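Local coordinates for phosphate-specific transport system accessory protein PhoU homolog (Streptococcus pneumoniae, PDB 2I0M) that probably plays a part in regulating phosphate uptake, as a cytoplasmic, zinc-binding homodimer of the PhoU family, at residues K124-M129 / R192-I197; F79-M84 / C201-Y206. All blocks are in the same frame, centred on the assembly; numbering follows the deposited sequence.

Interaction 1: K124-M129 / R192-I197; sequences KLSLSM and RFADYI. With ZN (zinc ion), chain B.
Met129 leans across onto Ile197 and Ala194, and these three residues, with Ser126 and Phe193, make the contact. Met129 touches at two points. Its CB packs against Ile197 CD1 at 4.0 Å, while its terminal CE reaches over to the Ala194 backbone, 3.9 Å from Ala194 O, and also brushes Ala194 CB and Ile197 CG2. The bend at the sulphur (chi3 76°) puts CE there, and the Met129 and Ile197 side chains cross obliquely. On the Ile197 side, CD1 is carried toward helix 124-129, CG1 lying anti to the carbonyl carbon and the chain then extended (chi2 167°). CD1 therefore meets Ser126 O, 3.8 Å away, as well as Met129 CB.

Ser126 is the small residue at the close point: its CA is 5.8 Å from Ala194 CA. Its CB lies 4.0 Å from Phe193 CD2, and Ser126 O sits at the edge of the Phe193 ring, in the ring plane, 3.8 Å from Phe193 CE2. The serine hydroxyl turns back to its own helix and hydrogen-bonds to Met122 O, so what it offers the neighbour is chiefly CB and the carbonyl oxygen.

Outside the two segments, Ile155 of helix 152-168 packs on both Ser126 and Met129, and Val23 and Ala27 of helix 5-35 lie against Phe193. Next to Ala194, Asp195 points the other way and binds zinc through OD1 at 2.5 Å, in a site shared with Asp152, Asp156 and Glu191.

The axes of segments 124-129 and 192-197 run in roughly the same direction, 26° apart and 9.8 Å at closest approach. This is the buried, mostly apolar packing of a PhoU-domain helical bundle, with an acidic zinc site beside it.

Interaction 2: F79-M84 / C201-Y206; sequences FVISIM and CERLVY
Tyr206 presents the edge of its ring to Ser82 OG, which lies in the ring plane 3.6 Å from Tyr206 CE2. Arg203 O is at the edge as well, and over the centre of one face stands Arg203 NH2, 3.2 Å above the plane. The Arg203 guanidinium in turn carries Ile81 CG2 on one face, offset toward the rim and 3.9 Å above the plane, while Tyr206 CD2 lies at its edge.

Arg203 CG, anti to the backbone N (chi1 -157°), packs 3.7 Å from Ser82 CA; the bends at chi2 (84°) and chi3 then turn the chain beyond it. Ile81 crosses Tyr206 at about a right angle, its CD1 3.9 Å from Tyr206 OH. The Ser82 hydroxyl hydrogen-bonds to Arg78 O in its own helix, and Arg203 NH1 makes a salt bridge to Glu60 of the second subunit, which helps to hold the far end of the arginine.

Ser82 and Arg203 are the closest backbone pair, CA to CA 6.0 Å, and the segment axes run nearly antiparallel (175°). The result is a buried antiparallel helix pair joining the two PhoU domains of one chain at the dimer interface.

How the interactions relate
Both contacts use helix 177-209: 201-206 of interaction 2 starts about two and a half turns beyond the start of 192-197 of interaction 1, with the centres about 17 Å apart. The partner is helix 117-136 of the same PhoU domain in interaction 1, helix 74-105 of the other in interaction 2. Tyr196 and Ile197 also lean on Met93, so helix 74-105 packs on helix 177-209 at the level of interaction 1 too. The Arg203 side chain is about 9 Å from a bound zinc other than the one on Asp195; Glu91 and Asp95 of helix 74-105 bind zinc at a separate site. Arg203 and Ile81 meet the second subunit; in interaction 1, Arg192, Asp195 and Tyr196 beside the contact do.

Interaction 1: K124-M129 / R192-I197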
ATOM      1  N   LYS A 124      -4.713  -7.874  17.563  1.00 39.63           N
ATOM      2  CA  LYS A 124      -3.660  -7.826  18.587  1.00 40.19           C
ATOM      3  C   LYS A 124      -2.246  -7.922  17.970  1.00 40.67           C
ATOM      4  O   LYS A 124      -1.329  -7.226  18.410  1.00 40.69           O
ATOM      5  CB  LYS A 124      -3.881  -8.936  19.653  1.00 40.09           C
ATOM      6  CG  LYS A 124      -5.096  -8.726  20.629  1.00 41.05           C
ATOM      7  CD  LYS A 124      -5.490  -9.999  21.504  1.00 40.09           C
ATOM      8  CE  LYS A 124      -6.865  -9.809  22.260  1.00 40.82           C
ATOM      9  NZ  LYS A 124      -7.737 -11.057  22.721  1.00 38.05           N
ATOM     10  N   LEU A 125      -2.071  -8.774  16.959  1.00 41.35           N
ATOM     11  CA  LEU A 125      -0.762  -8.927  16.300  1.00 42.07           C
ATOM     12  C   LEU A 125      -0.422  -7.702  15.438  1.00 42.71           C
ATOM     13  O   LEU A 125       0.727  -7.260  15.392  1.00 43.47           O
ATOM     14  CB  LEU A 125      -0.669 -10.239  15.499  1.00 42.06           C
ATOM     15  CG  LEU A 125       0.621 -10.553  14.696  1.00 42.34           C
ATOM     16  CD1 LEU A 125       1.887 -10.745  15.557  1.00 42.25           C
ATOM     17  CD2 LEU A 125       0.435 -11.764  13.801  1.00 42.07           C
ATOM     18  N   SER A 126      -1.435  -7.132  14.794  1.00 42.89           N
ATOM     19  CA  SER A 126      -1.294  -5.870  14.072  1.00 42.41           C
ATOM     20  C   SER A 126      -0.802  -4.748  14.997  1.00 42.39           C
ATOM     21  O   SER A 126       0.180  -4.065  14.700  1.00 42.75           O
ATOM     22  CB  SER A 126      -2.626  -5.489  13.411  1.00 42.16           C
ATOM     23  OG  SER A 126      -2.926  -6.380  12.344  1.00 41.79           O
ATOM     24  N   LEU A 127      -1.490  -4.562  16.114  1.00 42.36           N
ATOM     25  CA  LEU A 127      -1.115  -3.538  17.085  1.00 42.45           C
ATOM     26  C   LEU A 127       0.309  -3.723  17.604  1.00 42.46           C
ATOM     27  O   LEU A 127       1.069  -2.763  17.662  1.00 43.42           O
ATOM     28  CB  LEU A 127      -2.083  -3.529  18.258  1.00 41.99           C
ATOM     29  CG  LEU A 127      -3.498  -3.007  17.998  1.00 42.98           C
ATOM     30  CD1 LEU A 127      -4.251  -2.934  19.342  1.00 38.72           C
ATOM     31  CD2 LEU A 127      -3.467  -1.641  17.335  1.00 41.55           C
ATOM     32  N   SER A 128       0.677  -4.946  17.970  1.00 41.66           N
ATOM     33  CA  SER A 128       1.958  -5.136  18.622  1.00 41.48           C
ATOM     34  C   SER A 128       3.101  -4.966  17.629  1.00 40.79           C
ATOM     35  O   SER A 128       4.170  -4.502  17.994  1.00 41.25           O
ATOM     36  CB  SER A 128       2.031  -6.464  19.379  1.00 41.05           C
ATOM     37  OG  SER A 128       2.278  -7.535  18.505  1.00 42.63           O
ATOM     38  N   MET A 129       2.846  -5.305  16.371  1.00 40.54           N
ATOM     39  CA  MET A 129       3.775  -5.039  15.269  1.00 38.95           C
ATOM     40  C   MET A 129       4.108  -3.549  15.188  1.00 40.37           C
ATOM     41  O   MET A 129       5.285  -3.192  15.065  1.00 40.74           O
ATOM     42  CB  MET A 129       3.206  -5.536  13.935  1.00 39.27           C
ATOM     43  CG  MET A 129       3.465  -7.027  13.589  1.00 37.46           C
ATOM     44  SD  MET A 129       2.513  -7.589  12.109  1.00 34.02           S
ATOM     45  CE  MET A 129       3.478  -6.832  10.816  1.00 35.80           C
ATOM     46  N   ARG A 192      -3.883  -4.766   5.178  1.00 43.55           N
ATOM     47  CA  ARG A 192      -3.186  -3.589   4.613  1.00 44.73           C
ATOM     48  C   ARG A 192      -2.372  -2.801   5.636  1.00 44.40           C
ATOM     49  O   ARG A 192      -1.216  -2.459   5.378  1.00 44.76           O
ATOM     50  CB  ARG A 192      -4.160  -2.621   3.925  1.00 45.34           C
ATOM     51  CG  ARG A 192      -4.917  -3.182   2.769  1.00 48.83           C
ATOM     52  CD  ARG A 192      -4.010  -3.458   1.600  1.00 57.55           C
ATOM     53  NE  ARG A 192      -3.806  -2.264   0.777  1.00 62.80           N
ATOM     54  CZ  ARG A 192      -2.800  -1.415   0.940  1.00 65.87           C
ATOM     55  NH1 ARG A 192      -1.886  -1.632   1.886  1.00 69.29           N
ATOM     56  NH2 ARG A 192      -2.694  -0.365   0.147  1.00 67.84           N
ATOM     57  N   PHE A 193      -2.989  -2.496   6.776  1.00 44.20           N
ATOM     58  CA  PHE A 193      -2.314  -1.903   7.938  1.00 43.90           C
ATOM     59  C   PHE A 193      -0.977  -2.573   8.203  1.00 44.00           C
ATOM     60  O   PHE A 193       0.050  -1.909   8.292  1.00 43.68           O
ATOM     61  CB  PHE A 193      -3.220  -2.043   9.169  1.00 43.68           C
ATOM     62  CG  PHE A 193      -2.719  -1.357  10.403  1.00 42.96           C
ATOM     63  CD1 PHE A 193      -2.959  -0.003  10.613  1.00 43.71           C
ATOM     64  CD2 PHE A 193      -2.074  -2.080  11.398  1.00 44.07           C
ATOM     65  CE1 PHE A 193      -2.529   0.630  11.796  1.00 43.20           C
ATOM     66  CE2 PHE A 193      -1.634  -1.458  12.576  1.00 44.93           C
ATOM     67  CZ  PHE A 193      -1.865  -0.100  12.770  1.00 43.93           C
ATOM     68  N   ALA A 194      -1.003  -3.898   8.299  1.00 44.39           N
ATOM     69  CA  ALA A 194       0.185  -4.686   8.612  1.00 44.85           C
ATOM     70  C   ALA A 194       1.206  -4.710   7.472  1.00 44.90           C
ATOM     71  O   ALA A 194       2.409  -4.724   7.707  1.00 45.49           O
ATOM     72  CB  ALA A 194      -0.210  -6.103   9.028  1.00 44.53           C
ATOM     73  N   ASP A 195       0.722  -4.706   6.240  1.00 45.09           N
ATOM     74  CA  ASP A 195       1.579  -4.582   5.082  1.00 44.88           C
ATOM     75  C   ASP A 195       2.389  -3.277   5.097  1.00 43.43           C
ATOM     76  O   ASP A 195       3.593  -3.299   4.835  1.00 42.44           O
ATOM     77  CB  ASP A 195       0.745  -4.665   3.803  1.00 46.32           C
ATOM     78  CG  ASP A 195       0.588  -6.078   3.290  1.00 50.91           C
ATOM     79  OD1 ASP A 195       1.369  -6.969   3.706  1.00 56.63           O
ATOM     80  OD2 ASP A 195      -0.315  -6.305   2.433  1.00 57.07           O
ATOM     81  N   TYR A 196       1.739  -2.145   5.379  1.00 41.86           N
ATOM     82  CA  TYR A 196       2.480  -0.872   5.511  1.00 41.36           C
ATOM     83  C   TYR A 196       3.560  -0.874   6.603  1.00 40.61           C
ATOM     84  O   TYR A 196       4.633  -0.302   6.412  1.00 39.76           O
ATOM     85  CB  TYR A 196       1.547   0.333   5.689  1.00 41.11           C
ATOM     86  CG  TYR A 196       0.794   0.693   4.434  1.00 41.31           C
ATOM     87  CD1 TYR A 196       1.470   1.137   3.291  1.00 40.98           C
ATOM     88  CD2 TYR A 196      -0.599   0.576   4.371  1.00 42.30           C
ATOM     89  CE1 TYR A 196       0.777   1.465   2.102  1.00 38.28           C
ATOM     90  CE2 TYR A 196      -1.294   0.898   3.191  1.00 40.64           C
ATOM     91  CZ  TYR A 196      -0.597   1.347   2.081  1.00 40.40           C
ATOM     92  OH  TYR A 196      -1.279   1.664   0.930  1.00 43.22           O
ATOM     93  N   ILE A 197       3.273  -1.502   7.742  1.00 40.60           N
ATOM     94  CA  ILE A 197       4.281  -1.711   8.799  1.00 40.67           C
ATOM     95  C   ILE A 197       5.517  -2.417   8.237  1.00 41.31           C
ATOM     96  O   ILE A 197       6.655  -2.019   8.534  1.00 41.71           O
ATOM     97  CB  ILE A 197       3.706  -2.521   9.993  1.00 40.71           C
ATOM     98  CG1 ILE A 197       2.598  -1.712  10.688  1.00 39.89           C
ATOM     99  CG2 ILE A 197       4.801  -2.897  10.982  1.00 40.21           C
ATOM    100  CD1 ILE A 197       1.757  -2.510  11.669  1.00 40.94           C
TER
HETATM  101 ZN    ZN B 217      -0.015  -8.961   4.398  1.00 57.88          ZN

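Interaction 2: F79-M84 / C201-Y206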
ATOM      1  N   PHE A  79      18.098   8.998   5.633  1.00 44.21           N
ATOM      2  CA  PHE A  79      17.269   9.201   6.805  1.00 43.12           C
ATOM      3  C   PHE A  79      16.041  10.026   6.476  1.00 42.26           C
ATOM      4  O   PHE A  79      14.941   9.565   6.666  1.00 41.43           O
ATOM      5  CB  PHE A  79      18.039   9.828   7.975  1.00 42.74           C
ATOM      6  CG  PHE A  79      17.162  10.118   9.158  1.00 43.61           C
ATOM      7  CD1 PHE A  79      16.852   9.111  10.073  1.00 44.59           C
ATOM      8  CD2 PHE A  79      16.598  11.376   9.332  1.00 42.22           C
ATOM      9  CE1 PHE A  79      16.035   9.360  11.154  1.00 44.38           C
ATOM     10  CE2 PHE A  79      15.767  11.630  10.399  1.00 44.50           C
ATOM     11  CZ  PHE A  79      15.485  10.623  11.321  1.00 44.82           C
ATOM     12  N   VAL A  80      16.244  11.247   5.991  1.00 42.15           N
ATOM     13  CA  VAL A  80      15.146  12.148   5.638  1.00 42.01           C
ATOM     14  C   VAL A  80      14.194  11.490   4.601  1.00 42.47           C
ATOM     15  O   VAL A  80      12.967  11.636   4.699  1.00 41.86           O
ATOM     16  CB  VAL A  80      15.691  13.527   5.177  1.00 41.80           C
ATOM     17  CG1 VAL A  80      14.596  14.407   4.630  1.00 41.52           C
ATOM     18  CG2 VAL A  80      16.396  14.226   6.322  1.00 42.22           C
ATOM     19  N   ILE A  81      14.762  10.747   3.646  1.00 42.34           N
ATOM     20  CA  ILE A  81      13.972  10.008   2.649  1.00 43.32           C
ATOM     21  C   ILE A  81      13.119   8.930   3.327  1.00 43.37           C
ATOM     22  O   ILE A  81      11.994   8.673   2.922  1.00 43.71           O
ATOM     23  CB  ILE A  81      14.881   9.360   1.557  1.00 43.77           C
ATOM     24  CG1 ILE A  81      15.540  10.441   0.671  1.00 44.57           C
ATOM     25  CG2 ILE A  81      14.081   8.361   0.690  1.00 44.46           C
ATOM     26  CD1 ILE A  81      16.565   9.904  -0.359  1.00 43.05           C
ATOM     27  N   SER A  82      13.660   8.316   4.373  1.00 43.42           N
ATOM     28  CA  SER A  82      12.960   7.285   5.124  1.00 43.52           C
ATOM     29  C   SER A  82      11.781   7.846   5.919  1.00 43.18           C
ATOM     30  O   SER A  82      10.758   7.200   6.034  1.00 42.73           O
ATOM     31  CB  SER A  82      13.930   6.563   6.065  1.00 43.62           C
ATOM     32  OG  SER A  82      14.948   5.913   5.329  1.00 45.96           O
ATOM     33  N   ILE A  83      11.947   9.034   6.491  1.00 43.67           N
ATOM     34  CA  ILE A  83      10.879   9.699   7.229  1.00 44.26           C
ATOM     35  C   ILE A  83       9.749  10.103   6.259  1.00 44.95           C
ATOM     36  O   ILE A  83       8.579   9.829   6.524  1.00 44.74           O
ATOM     37  CB  ILE A  83      11.411  10.920   8.011  1.00 44.19           C
ATOM     38  CG1 ILE A  83      12.451  10.501   9.082  1.00 44.42           C
ATOM     39  CG2 ILE A  83      10.263  11.753   8.568  1.00 43.63           C
ATOM     40  CD1 ILE A  83      11.917   9.827  10.374  1.00 43.75           C
ATOM     41  N   MET A  84      10.111  10.697   5.123  1.00 46.10           N
ATOM     42  CA  MET A  84       9.135  11.130   4.114  1.00 47.76           C
ATOM     43  C   MET A  84       8.297   9.966   3.627  1.00 47.38           C
ATOM     44  O   MET A  84       7.079  10.045   3.576  1.00 47.48           O
ATOM     45  CB  MET A  84       9.826  11.776   2.921  1.00 47.66           C
ATOM     46  CG  MET A  84      10.352  13.167   3.189  1.00 49.20           C
ATOM     47  SD  MET A  84      10.633  14.107   1.662  1.00 50.35           S
ATOM     48  CE  MET A  84      12.095  15.013   2.089  1.00 49.51           C
ATOM     49  N   CYS A 201       9.418  -1.186   7.893  1.00 42.46           N
ATOM     50  CA  CYS A 201      10.515  -2.106   8.193  1.00 42.58           C
ATOM     51  C   CYS A 201      11.586  -2.198   7.101  1.00 42.35           C
ATOM     52  O   CYS A 201      12.762  -2.104   7.395  1.00 42.00           O
ATOM     53  CB  CYS A 201       9.963  -3.493   8.555  1.00 42.05           C
ATOM     54  SG  CYS A 201       9.072  -3.547  10.144  1.00 44.09           S
ATOM     55  N   GLU A 202      11.173  -2.382   5.846  1.00 43.14           N
ATOM     56  CA  GLU A 202      12.100  -2.424   4.701  1.00 43.29           C
ATOM     57  C   GLU A 202      12.867  -1.115   4.515  1.00 42.51           C
ATOM     58  O   GLU A 202      14.047  -1.123   4.201  1.00 42.32           O
ATOM     59  CB  GLU A 202      11.363  -2.752   3.401  1.00 43.37           C
ATOM     60  CG  GLU A 202      10.648  -4.097   3.397  1.00 45.52           C
ATOM     61  CD  GLU A 202      10.019  -4.431   2.046  1.00 46.09           C
ATOM     62  OE1 GLU A 202      10.325  -5.505   1.500  1.00 50.50           O
ATOM     63  OE2 GLU A 202       9.211  -3.623   1.534  1.00 50.69           O
ATOM     64  N   ARG A 203      12.178   0.001   4.699  1.00 42.41           N
ATOM     65  CA  ARG A 203      12.784   1.336   4.694  1.00 42.68           C
ATOM     66  C   ARG A 203      13.878   1.455   5.757  1.00 41.97           C
ATOM     67  O   ARG A 203      14.898   2.110   5.552  1.00 41.69           O
ATOM     68  CB  ARG A 203      11.693   2.388   4.965  1.00 42.56           C
ATOM     69  CG  ARG A 203      12.007   3.778   4.480  1.00 43.31           C
ATOM     70  CD  ARG A 203      11.661   3.977   2.988  1.00 45.59           C
ATOM     71  NE  ARG A 203      12.871   4.021   2.177  1.00 45.79           N
ATOM     72  CZ  ARG A 203      12.937   4.402   0.907  1.00 43.32           C
ATOM     73  NH1 ARG A 203      11.853   4.803   0.253  1.00 40.93           N
ATOM     74  NH2 ARG A 203      14.116   4.386   0.298  1.00 43.22           N
ATOM     75  N   LEU A 204      13.641   0.822   6.899  1.00 41.92           N
ATOM     76  CA  LEU A 204      14.621   0.764   7.983  1.00 42.03           C
ATOM     77  C   LEU A 204      15.842  -0.072   7.566  1.00 42.01           C
ATOM     78  O   LEU A 204      16.984   0.294   7.876  1.00 41.55           O
ATOM     79  CB  LEU A 204      13.955   0.199   9.241  1.00 42.03           C
ATOM     80  CG  LEU A 204      14.201   0.724  10.662  1.00 43.54           C
ATOM     81  CD1 LEU A 204      14.659   2.182  10.693  1.00 43.96           C
ATOM     82  CD2 LEU A 204      12.922   0.525  11.520  1.00 42.06           C
ATOM     83  N   VAL A 205      15.620  -1.169   6.837  1.00 41.91           N
ATOM     84  CA  VAL A 205      16.773  -1.971   6.399  1.00 43.00           C
ATOM     85  C   VAL A 205      17.598  -1.191   5.368  1.00 42.84           C
ATOM     86  O   VAL A 205      18.822  -1.193   5.438  1.00 42.31           O
ATOM     87  CB  VAL A 205      16.434  -3.472   6.015  1.00 42.70           C
ATOM     88  CG1 VAL A 205      15.336  -3.550   5.014  1.00 45.04           C
ATOM     89  CG2 VAL A 205      17.667  -4.214   5.467  1.00 42.83           C
ATOM     90  N   TYR A 206      16.907  -0.491   4.462  1.00 43.15           N
ATOM     91  CA  TYR A 206      17.510   0.426   3.497  1.00 43.32           C
ATOM     92  C   TYR A 206      18.346   1.521   4.163  1.00 43.43           C
ATOM     93  O   TYR A 206      19.360   1.959   3.625  1.00 42.77           O
ATOM     94  CB  TYR A 206      16.413   1.052   2.621  1.00 44.24           C
ATOM     95  CG  TYR A 206      16.724   2.434   2.102  1.00 44.25           C
ATOM     96  CD1 TYR A 206      17.354   2.620   0.862  1.00 45.96           C
ATOM     97  CD2 TYR A 206      16.381   3.560   2.845  1.00 44.20           C
ATOM     98  CE1 TYR A 206      17.638   3.914   0.381  1.00 46.53           C
ATOM     99  CE2 TYR A 206      16.656   4.837   2.391  1.00 45.50           C
ATOM    100  CZ  TYR A 206      17.271   5.014   1.162  1.00 46.79           C
ATOM    101  OH  TYR A 206      17.533   6.302   0.743  1.00 48.55           O
TER